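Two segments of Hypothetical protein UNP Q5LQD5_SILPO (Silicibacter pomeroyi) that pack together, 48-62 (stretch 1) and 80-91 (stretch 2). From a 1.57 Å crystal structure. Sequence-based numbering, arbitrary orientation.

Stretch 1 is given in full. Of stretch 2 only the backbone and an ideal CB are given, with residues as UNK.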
ATOM      1  N   ALA A  48     -15.653  -2.420  -9.065  1.00 17.86           N
ATOM      2  CA  ALA A  48     -15.698  -1.164  -9.789  1.00 17.92           C
ATOM      3  C   ALA A  48     -15.051  -0.125  -8.868  1.00 17.76           C
ATOM      4  O   ALA A  48     -15.742   0.630  -8.171  1.00 17.79           O
ATOM      5  CB  ALA A  48     -17.135  -0.788 -10.106  1.00 18.07           C
ATOM      6  N   PRO A  49     -13.714  -0.090  -8.863  1.00 17.81           N
ATOM      7  CA  PRO A  49     -12.989   0.749  -7.899  1.00 17.53           C
ATOM      8  C   PRO A  49     -13.201   2.245  -8.146  1.00 17.45           C
ATOM      9  O   PRO A  49     -13.293   2.684  -9.296  1.00 17.18           O
ATOM     10  CB  PRO A  49     -11.525   0.369  -8.144  1.00 17.83           C
ATOM     11  CG  PRO A  49     -11.486  -0.089  -9.579  1.00 18.19           C
ATOM     12  CD  PRO A  49     -12.797  -0.834  -9.745  1.00 17.66           C
ATOM     13  N   SER A  50     -13.272   3.015  -7.061  1.00 16.95           N
ATOM     14  CA  SER A  50     -13.419   4.451  -7.138  1.00 17.32           C
ATOM     15  C   SER A  50     -12.113   5.137  -6.769  1.00 17.25           C
ATOM     16  O   SER A  50     -11.699   5.088  -5.599  1.00 17.32           O
ATOM     17  CB  SER A  50     -14.496   4.928  -6.156  1.00 17.42           C
ATOM     18  OG  SER A  50     -14.525   6.351  -6.050  1.00 16.71           O
ATOM     19  N   THR A  51     -11.480   5.788  -7.738  1.00 17.20           N
ATOM     20  CA  THR A  51     -10.306   6.613  -7.412  1.00 16.91           C
ATOM     21  C   THR A  51     -10.687   7.702  -6.399  1.00 17.51           C
ATOM     22  O   THR A  51      -9.910   8.043  -5.502  1.00 17.54           O
ATOM     23  CB  THR A  51      -9.706   7.263  -8.663  1.00 17.24           C
ATOM     24  OG1 THR A  51     -10.718   8.016  -9.338  1.00 17.97           O
ATOM     25  CG2 THR A  51      -9.161   6.187  -9.605  1.00 17.02           C
ATOM     26  N   PHE A  52     -11.905   8.223  -6.512  1.00 16.79           N
ATOM     27  CA  PHE A  52     -12.388   9.236  -5.572  1.00 16.99           C
ATOM     28  C   PHE A  52     -12.343   8.774  -4.128  1.00 17.01           C
ATOM     29  O   PHE A  52     -11.886   9.516  -3.245  1.00 16.81           O
ATOM     30  CB  PHE A  52     -13.783   9.679  -5.983  1.00 17.33           C
ATOM     31  CG  PHE A  52     -13.837  10.095  -7.425  1.00 18.82           C
ATOM     32  CD1 PHE A  52     -13.330  11.329  -7.814  1.00 20.26           C
ATOM     33  CD2 PHE A  52     -14.298   9.207  -8.400  1.00 17.67           C
ATOM     34  CE1 PHE A  52     -13.339  11.714  -9.162  1.00 18.94           C
ATOM     35  CE2 PHE A  52     -14.297   9.577  -9.755  1.00 19.05           C
ATOM     36  CZ  PHE A  52     -13.827  10.831 -10.130  1.00 19.54           C
ATOM     37  N   TRP A  53     -12.817   7.557  -3.882  1.00 16.37           N
ATOM     38  CA  TRP A  53     -12.832   7.031  -2.527  1.00 16.36           C
ATOM     39  C   TRP A  53     -11.438   7.091  -1.928  1.00 16.13           C
ATOM     40  O   TRP A  53     -11.274   7.445  -0.765  1.00 16.87           O
ATOM     41  CB  TRP A  53     -13.271   5.587  -2.569  1.00 16.27           C
ATOM     42  CG  TRP A  53     -14.766   5.391  -2.568  1.00 15.66           C
ATOM     43  CD1 TRP A  53     -15.730   6.309  -2.867  1.00 17.42           C
ATOM     44  CD2 TRP A  53     -15.435   4.165  -2.314  1.00 15.89           C
ATOM     45  NE1 TRP A  53     -16.985   5.729  -2.765  1.00 17.04           N
ATOM     46  CE2 TRP A  53     -16.825   4.409  -2.432  1.00 16.21           C
ATOM     47  CE3 TRP A  53     -14.998   2.874  -1.979  1.00 15.92           C
ATOM     48  CZ2 TRP A  53     -17.782   3.404  -2.231  1.00 16.89           C
ATOM     49  CZ3 TRP A  53     -15.952   1.876  -1.766  1.00 17.66           C
ATOM     50  CH2 TRP A  53     -17.334   2.159  -1.888  1.00 16.28           C
ATOM     51  N   GLY A  54     -10.439   6.720  -2.729  1.00 16.60           N
ATOM     52  CA  GLY A  54      -9.058   6.621  -2.215  1.00 16.54           C
ATOM     53  C   GLY A  54      -8.517   7.971  -1.784  1.00 17.48           C
ATOM     54  O   GLY A  54      -7.793   8.074  -0.794  1.00 17.54           O
ATOM     55  N   GLU A  55      -8.835   8.999  -2.555  1.00 17.79           N
ATOM     56  CA  GLU A  55      -8.384  10.356  -2.248  1.00 19.12           C
ATOM     57  C   GLU A  55      -9.215  10.971  -1.119  1.00 18.28           C
ATOM     58  O   GLU A  55      -8.680  11.545  -0.175  1.00 18.30           O
ATOM     59  CB  GLU A  55      -8.493  11.239  -3.502  1.00 19.08           C
ATOM     60  CG  GLU A  55      -7.599  10.796  -4.661  1.00 21.06           C
ATOM     61  CD  GLU A  55      -7.728  11.677  -5.913  1.00 23.94           C
ATOM     62  OE1 GLU A  55      -8.675  12.495  -5.994  1.00 29.87           O
ATOM     63  OE2 GLU A  55      -6.867  11.544  -6.819  1.00 27.83           O
ATOM     64  N   GLU A  56     -10.540  10.875  -1.233  1.00 17.50           N
ATOM     65  CA  GLU A  56     -11.421  11.513  -0.267  1.00 17.65           C
ATOM     66  C   GLU A  56     -11.268  10.972   1.147  1.00 16.76           C
ATOM     67  O   GLU A  56     -11.308  11.743   2.118  1.00 17.01           O
ATOM     68  CB  GLU A  56     -12.874  11.431  -0.748  1.00 18.75           C
ATOM     69  CG  GLU A  56     -13.049  12.297  -1.978  1.00 21.19           C
ATOM     70  CD  GLU A  56     -14.462  12.284  -2.541  1.00 27.97           C
ATOM     71  OE1 GLU A  56     -15.386  11.832  -1.830  1.00 30.75           O
ATOM     72  OE2 GLU A  56     -14.631  12.750  -3.696  1.00 29.32           O
ATOM     73  N   VAL A  57     -11.082   9.665   1.289  1.00 15.78           N
ATOM     74  CA  VAL A  57     -10.917   9.099   2.644  1.00 15.64           C
ATOM     75  C   VAL A  57      -9.700   9.685   3.363  1.00 15.69           C
ATOM     76  O   VAL A  57      -9.745   9.890   4.580  1.00 16.50           O
ATOM     77  CB  VAL A  57     -10.914   7.545   2.631  1.00 15.20           C
ATOM     78  CG1 VAL A  57      -9.573   6.984   2.201  1.00 15.96           C
ATOM     79  CG2 VAL A  57     -11.337   6.979   3.973  1.00 17.21           C
ATOM     80  N   LEU A  58      -8.634   9.973   2.612  1.00 15.83           N
ATOM     81  CA  LEU A  58      -7.447  10.623   3.197  1.00 15.80           C
ATOM     82  C   LEU A  58      -7.781  12.042   3.700  1.00 16.83           C
ATOM     83  O   LEU A  58      -7.338  12.462   4.775  1.00 16.98           O
ATOM     84  CB  LEU A  58      -6.304  10.670   2.186  1.00 16.25           C
ATOM     85  CG  LEU A  58      -5.712   9.303   1.814  1.00 15.98           C
ATOM     86  CD1 LEU A  58      -4.629   9.464   0.753  1.00 19.02           C
ATOM     87  CD2 LEU A  58      -5.140   8.551   3.023  1.00 16.45           C
ATOM     88  N   GLN A  59      -8.581  12.774   2.934  1.00 17.07           N
ATOM     89  CA  GLN A  59      -9.024  14.093   3.384  1.00 17.90           C
ATOM     90  C   GLN A  59      -9.815  14.017   4.687  1.00 17.72           C
ATOM     91  O   GLN A  59      -9.621  14.843   5.580  1.00 18.14           O
ATOM     92  CB  GLN A  59      -9.833  14.794   2.293  1.00 18.38           C
ATOM     93  CG  GLN A  59     -10.122  16.259   2.636  1.00 21.00           C
ATOM     94  CD  GLN A  59      -8.861  17.079   2.863  1.00 23.86           C
ATOM     95  OE1 GLN A  59      -7.898  17.008   2.085  1.00 25.66           O
ATOM     96  NE2 GLN A  59      -8.866  17.881   3.921  1.00 26.31           N
ATOM     97  N   HIS A  60     -10.689  13.017   4.822  1.00 17.71           N
ATOM     98  CA  HIS A  60     -11.432  12.883   6.076  1.00 18.31           C
ATOM     99  C   HIS A  60     -10.508  12.615   7.260  1.00 17.44           C
ATOM    100  O   HIS A  60     -10.752  13.114   8.352  1.00 17.62           O
ATOM    101  CB  HIS A  60     -12.521  11.824   5.981  1.00 19.05           C
ATOM    102  CG  HIS A  60     -13.666  12.230   5.107  1.00 22.36           C
ATOM    103  ND1 HIS A  60     -14.731  12.971   5.575  1.00 27.98           N
ATOM    104  CD2 HIS A  60     -13.897  12.032   3.788  1.00 24.42           C
ATOM    105  CE1 HIS A  60     -15.580  13.190   4.584  1.00 29.02           C
ATOM    106  NE2 HIS A  60     -15.099  12.628   3.490  1.00 27.24           N
ATOM    107  N   LEU A  61      -9.483  11.803   7.049  1.00 17.13           N
ATOM    108  CA  LEU A  61      -8.452  11.577   8.073  1.00 16.83           C
ATOM    109  C   LEU A  61      -7.698  12.864   8.436  1.00 17.46           C
ATOM    110  O   LEU A  61      -7.450  13.123   9.622  1.00 16.71           O
ATOM    111  CB  LEU A  61      -7.459  10.523   7.600  1.00 16.96           C
ATOM    112  CG  LEU A  61      -7.959   9.076   7.537  1.00 16.62           C
ATOM    113  CD1 LEU A  61      -6.872   8.145   6.926  1.00 16.08           C
ATOM    114  CD2 LEU A  61      -8.453   8.546   8.887  1.00 16.01           C
ATOM    115  N   ARG A  62      -7.311  13.645   7.422  1.00 17.60           N
ATOM    116  CA  ARG A  62      -6.590  14.901   7.669  1.00 19.13           C
ATOM    117  C   ARG A  62      -7.438  15.794   8.547  1.00 19.49           C
ATOM    118  O   ARG A  62      -6.916  16.505   9.382  1.00 19.94           O
ATOM    119  CB  ARG A  62      -6.335  15.687   6.388  1.00 19.89           C
ATOM    120  CG  ARG A  62      -5.372  15.071   5.435  1.00 23.05           C
ATOM    121  CD  ARG A  62      -5.072  15.996   4.268  1.00 26.59           C
ATOM    122  NE  ARG A  62      -4.271  15.239   3.311  1.00 28.70           N
ATOM    123  CZ  ARG A  62      -4.737  14.669   2.207  1.00 29.16           C
ATOM    124  NH1 ARG A  62      -3.905  13.977   1.436  1.00 30.56           N
ATOM    125  NH2 ARG A  62      -6.012  14.801   1.858  1.00 28.30           N
ATOM    126  N   UNK A  80     -23.328   3.509  -5.542  1.00 20.16           N
ATOM    127  CA  UNK A  80     -22.714   2.345  -6.142  1.00 20.18           C
ATOM    128  C   UNK A  80     -21.782   1.612  -5.208  1.00 19.77           C
ATOM    129  O   UNK A  80     -21.023   0.763  -5.646  1.00 19.39           O
ATOM    130  CB  UNK A  80     -21.952   2.755  -7.404  1.00 20.18           C
ATOM    131  N   UNK A  81     -21.846   1.936  -3.918  1.00 20.15           N
ATOM    132  CA  UNK A  81     -20.905   1.395  -2.928  1.00 20.71           C
ATOM    133  C   UNK A  81     -20.783  -0.134  -2.896  1.00 19.83           C
ATOM    134  O   UNK A  81     -19.720  -0.676  -2.582  1.00 18.65           O
ATOM    135  CB  UNK A  81     -21.322   1.877  -1.537  1.00 20.71           C
ATOM    136  N   UNK A  82     -21.876  -0.842  -3.200  1.00 19.32           N
ATOM    137  CA  UNK A  82     -21.855  -2.304  -3.113  1.00 19.27           C
ATOM    138  C   UNK A  82     -20.808  -2.933  -4.040  1.00 18.92           C
ATOM    139  O   UNK A  82     -20.383  -4.070  -3.827  1.00 19.64           O
ATOM    140  CB  UNK A  82     -23.239  -2.862  -3.449  1.00 19.27           C
ATOM    141  N   UNK A  83     -20.407  -2.191  -5.072  1.00 18.54           N
ATOM    142  CA  UNK A  83     -19.473  -2.698  -6.079  1.00 19.48           C
ATOM    143  C   UNK A  83     -18.012  -2.346  -5.812  1.00 18.51           C
ATOM    144  O   UNK A  83     -17.162  -2.478  -6.696  1.00 18.77           O
ATOM    145  CB  UNK A  83     -19.871  -2.159  -7.455  1.00 19.48           C
ATOM    146  N   UNK A  84     -17.711  -1.911  -4.592  1.00 18.31           N
ATOM    147  CA  UNK A  84     -16.321  -1.519  -4.308  1.00 16.93           C
ATOM    148  C   UNK A  84     -15.934  -1.767  -2.860  1.00 17.26           C
ATOM    149  O   UNK A  84     -16.762  -2.210  -2.051  1.00 16.65           O
ATOM    150  CB  UNK A  84     -16.111  -0.041  -4.643  1.00 16.93           C
ATOM    151  N   UNK A  85     -14.666  -1.504  -2.548  1.00 16.67           N
ATOM    152  CA  UNK A  85     -14.076  -1.927  -1.296  1.00 16.35           C
ATOM    153  C   UNK A  85     -13.022  -0.876  -0.928  1.00 16.15           C
ATOM    154  O   UNK A  85     -12.307  -0.397  -1.803  1.00 16.80           O
ATOM    155  CB  UNK A  85     -13.474  -3.330  -1.401  1.00 16.35           C
ATOM    156  N   UNK A  86     -12.963  -0.510   0.346  1.00 16.39           N
ATOM    157  CA  UNK A  86     -12.102   0.582   0.791  1.00 15.54           C
ATOM    158  C   UNK A  86     -11.488   0.280   2.147  1.00 16.03           C
ATOM    159  O   UNK A  86     -12.160  -0.218   3.053  1.00 15.89           O
ATOM    160  CB  UNK A  86     -12.889   1.892   0.853  1.00 15.54           C
ATOM    161  N   UNK A  87     -10.202   0.578   2.283  1.00 14.68           N
ATOM    162  CA  UNK A  87      -9.532   0.407   3.560  1.00 14.91           C
ATOM    163  C   UNK A  87      -8.718   1.663   3.797  1.00 14.79           C
ATOM    164  O   UNK A  87      -8.200   2.277   2.852  1.00 14.87           O
ATOM    165  CB  UNK A  87      -8.657  -0.848   3.585  1.00 14.91           C
ATOM    166  N   UNK A  88      -8.628   2.076   5.048  1.00 15.20           N
ATOM    167  CA  UNK A  88      -7.904   3.306   5.362  1.00 14.83           C
ATOM    168  C   UNK A  88      -7.260   3.160   6.711  1.00 15.68           C
ATOM    169  O   UNK A  88      -7.832   2.538   7.609  1.00 15.98           O
ATOM    170  CB  UNK A  88      -8.827   4.526   5.334  1.00 14.83           C
ATOM    171  N   UNK A  89      -6.094   3.777   6.875  1.00 15.73           N
ATOM    172  CA  UNK A  89      -5.367   3.668   8.127  1.00 16.77           C
ATOM    173  C   UNK A  89      -4.814   5.040   8.477  1.00 15.31           C
ATOM    174  O   UNK A  89      -4.335   5.740   7.594  1.00 15.35           O
ATOM    175  CB  UNK A  89      -4.249   2.627   8.034  1.00 16.77           C
ATOM    176  N   UNK A  90      -4.879   5.431   9.750  1.00 15.34           N
ATOM    177  CA  UNK A  90      -4.374   6.738  10.159  1.00 15.48           C
ATOM    178  C   UNK A  90      -2.905   6.660  10.541  1.00 15.70           C
ATOM    179  O   UNK A  90      -2.298   5.593  10.451  1.00 15.87           O
ATOM    180  CB  UNK A  90      -5.193   7.286  11.329  1.00 15.48           C
ATOM    181  N   UNK A  91      -2.337   7.797  10.957  1.00 15.51           N
ATOM    182  CA  UNK A  91      -0.892   7.888  11.171  1.00 16.02           C
ATOM    183  C   UNK A  91      -0.413   7.116  12.388  1.00 16.20           C
ATOM    184  O   UNK A  91       0.801   6.909  12.551  1.00 17.84           O
ATOM    185  CB  UNK A  91      -0.482   9.355  11.313  1.00 16.02           C
TER

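Position 80 has phi/psi of -95/13, and an ideal CB finds nothing of stretch 1 within 5.5 Å. Many residues would fit. It is G80.

At position 81 the CA-to-CB bond points sideways, and the ideal CB lies 3.9 Å from W53 CZ2. A side chain with an aliphatic first part would suit, since open space follows. It is R81. Its CB is 3.8 Å from W53 CZ2, and its far end leads away.

Position 82 points away, so stretch 1 sets no demand. It is A82.

Position 83 points sideways, with the ideal CB 4.0 Å from A48 CB. Its backbone O accepts from A48 N at 2.8 Å. Small or large side chains would fit. It is Y83: CB meets A48 CB at 4.1 Å, and the ring leads away.

Position 84 points toward stretch 1. Its ideal CB is a tight 3.5 Å from W53 CZ3. The site offers an indole face and a carbonyl acceptor, A48 O, so a long chain with a donor at its end, such as lysine, arginine or glutamine, would suit. It is R84. Its CD sits over the six-membered ring of W53, 3.6 Å from the centroid, a CH-pi contact. R84 NH1 donates to A48 O at 2.7 Å.

Position 85 points away, so the choice is free as far as stretch 1 goes. It is Q85. Its O accepts a weak bond from a water that also takes a hydrogen bond from S50 N.

Position 86 points toward the helix, its ideal CB 3.7 Å from W53 CE3. V57 is near. Leucine, isoleucine, valine or methionine would suit. It is L86: CB packs on W53 CE3 at 3.7 Å, and CD2 meets V57 CG2 at 4.0 Å.

Position 87 points away, so stretch 1 sets no limit and many residues would do; it is A87.

Position 88 points toward V57 CG2, 3.8 Å from the ideal CB, with L61 CD1 at 4.4 Å. A small apolar residue fits this close approach. It is A88, whose CB touches both.

Position 89 points away, and many residues would do. It is M89, a selenomethionine; its O lies 3.6 Å from L61 CD1.

Position 90 points sideways, its ideal CB 4.3 Å from L61 CD2. Polar or apolar residues would serve. It is D90, whose carboxylate leads away.

Position 91 is out of contact, so many residues would do; it is L91.

Stretch 2 (80-91) GRAYRQLAAMDL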
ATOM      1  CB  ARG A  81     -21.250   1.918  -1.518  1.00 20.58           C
ATOM      2  CG  ARG A  81     -22.503   1.288  -0.894  1.00 22.85           C
ATOM      3  CD  ARG A  81     -22.980   2.028   0.372  1.00 24.54           C
ATOM      4  NE  ARG A  81     -23.614   3.303   0.055  1.00 31.98           N
ATOM      5  CZ  ARG A  81     -24.883   3.453  -0.327  1.00 32.87           C
ATOM      6  NH1 ARG A  81     -25.692   2.407  -0.434  1.00 34.69           N
ATOM      7  NH2 ARG A  81     -25.344   4.664  -0.604  1.00 35.50           N
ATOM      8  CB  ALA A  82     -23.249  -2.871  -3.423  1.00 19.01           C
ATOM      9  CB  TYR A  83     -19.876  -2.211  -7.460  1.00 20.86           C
ATOM     10  CG  TYR A  83     -21.124  -2.904  -7.944  1.00 22.96           C
ATOM     11  CD1 TYR A  83     -21.045  -4.007  -8.791  1.00 24.18           C
ATOM     12  CD2 TYR A  83     -22.380  -2.483  -7.511  1.00 24.30           C
ATOM     13  CE1 TYR A  83     -22.201  -4.666  -9.220  1.00 25.61           C
ATOM     14  CE2 TYR A  83     -23.536  -3.130  -7.924  1.00 25.08           C
ATOM     15  CZ  TYR A  83     -23.438  -4.217  -8.781  1.00 25.00           C
ATOM     16  OH  TYR A  83     -24.586  -4.864  -9.202  1.00 27.00           O
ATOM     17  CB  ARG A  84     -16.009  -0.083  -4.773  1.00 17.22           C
ATOM     18  CG  ARG A  84     -17.237   0.781  -5.131  1.00 15.87           C
ATOM     19  CD  ARG A  84     -16.842   2.192  -5.551  1.00 17.20           C
ATOM     20  NE  ARG A  84     -18.012   2.971  -5.977  1.00 19.04           N
ATOM     21  CZ  ARG A  84     -18.609   2.834  -7.162  1.00 18.75           C
ATOM     22  NH1 ARG A  84     -18.142   1.964  -8.061  1.00 16.62           N
ATOM     23  NH2 ARG A  84     -19.665   3.573  -7.450  1.00 17.01           N
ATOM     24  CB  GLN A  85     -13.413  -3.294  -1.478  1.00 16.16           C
ATOM     25  CG  GLN A  85     -12.742  -3.837  -0.228  1.00 16.05           C
ATOM     26  CD  GLN A  85     -12.230  -5.256  -0.403  1.00 15.77           C
ATOM     27  OE1 GLN A  85     -11.580  -5.582  -1.396  1.00 15.58           O
ATOM     28  NE2 GLN A  85     -12.510  -6.106   0.585  1.00 15.67           N
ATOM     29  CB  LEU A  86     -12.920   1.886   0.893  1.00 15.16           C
ATOM     30  CG  LEU A  86     -12.137   3.151   1.298  1.00 14.77           C
ATOM     31  CD1 LEU A  86     -11.088   3.486   0.231  1.00 15.74           C
ATOM     32  CD2 LEU A  86     -13.076   4.341   1.530  1.00 15.94           C
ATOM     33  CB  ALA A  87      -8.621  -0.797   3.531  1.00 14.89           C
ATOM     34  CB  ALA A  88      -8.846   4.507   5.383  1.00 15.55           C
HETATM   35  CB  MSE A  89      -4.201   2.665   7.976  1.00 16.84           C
HETATM   36  CG  MSE A  89      -3.388   2.487   9.239  1.00 18.53           C
HETATM   37 SE   MSE A  89      -1.575   1.852   8.840  1.00 24.16          SE
HETATM   38  CE  MSE A  89      -0.856   3.490   8.051  1.00 17.44           C
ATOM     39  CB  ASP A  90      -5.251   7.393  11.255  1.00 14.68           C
ATOM     40  CG  ASP A  90      -5.067   6.789  12.656  1.00 15.33           C
ATOM     41  OD1 ASP A  90      -4.150   5.969  12.899  1.00 15.75           O
ATOM     42  OD2 ASP A  90      -5.885   7.181  13.542  1.00 14.93           O
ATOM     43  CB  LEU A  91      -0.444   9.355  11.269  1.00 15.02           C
ATOM     44  CG  LEU A  91      -0.580  10.183   9.993  1.00 15.14           C
ATOM     45  CD1 LEU A  91      -0.275  11.643  10.316  1.00 15.00           C
ATOM     46  CD2 LEU A  91       0.371   9.676   8.881  1.00 16.62           C
TER
HETATM   47  O   HOH W   1     -13.068   1.535  -4.573  1.00 16.62           O
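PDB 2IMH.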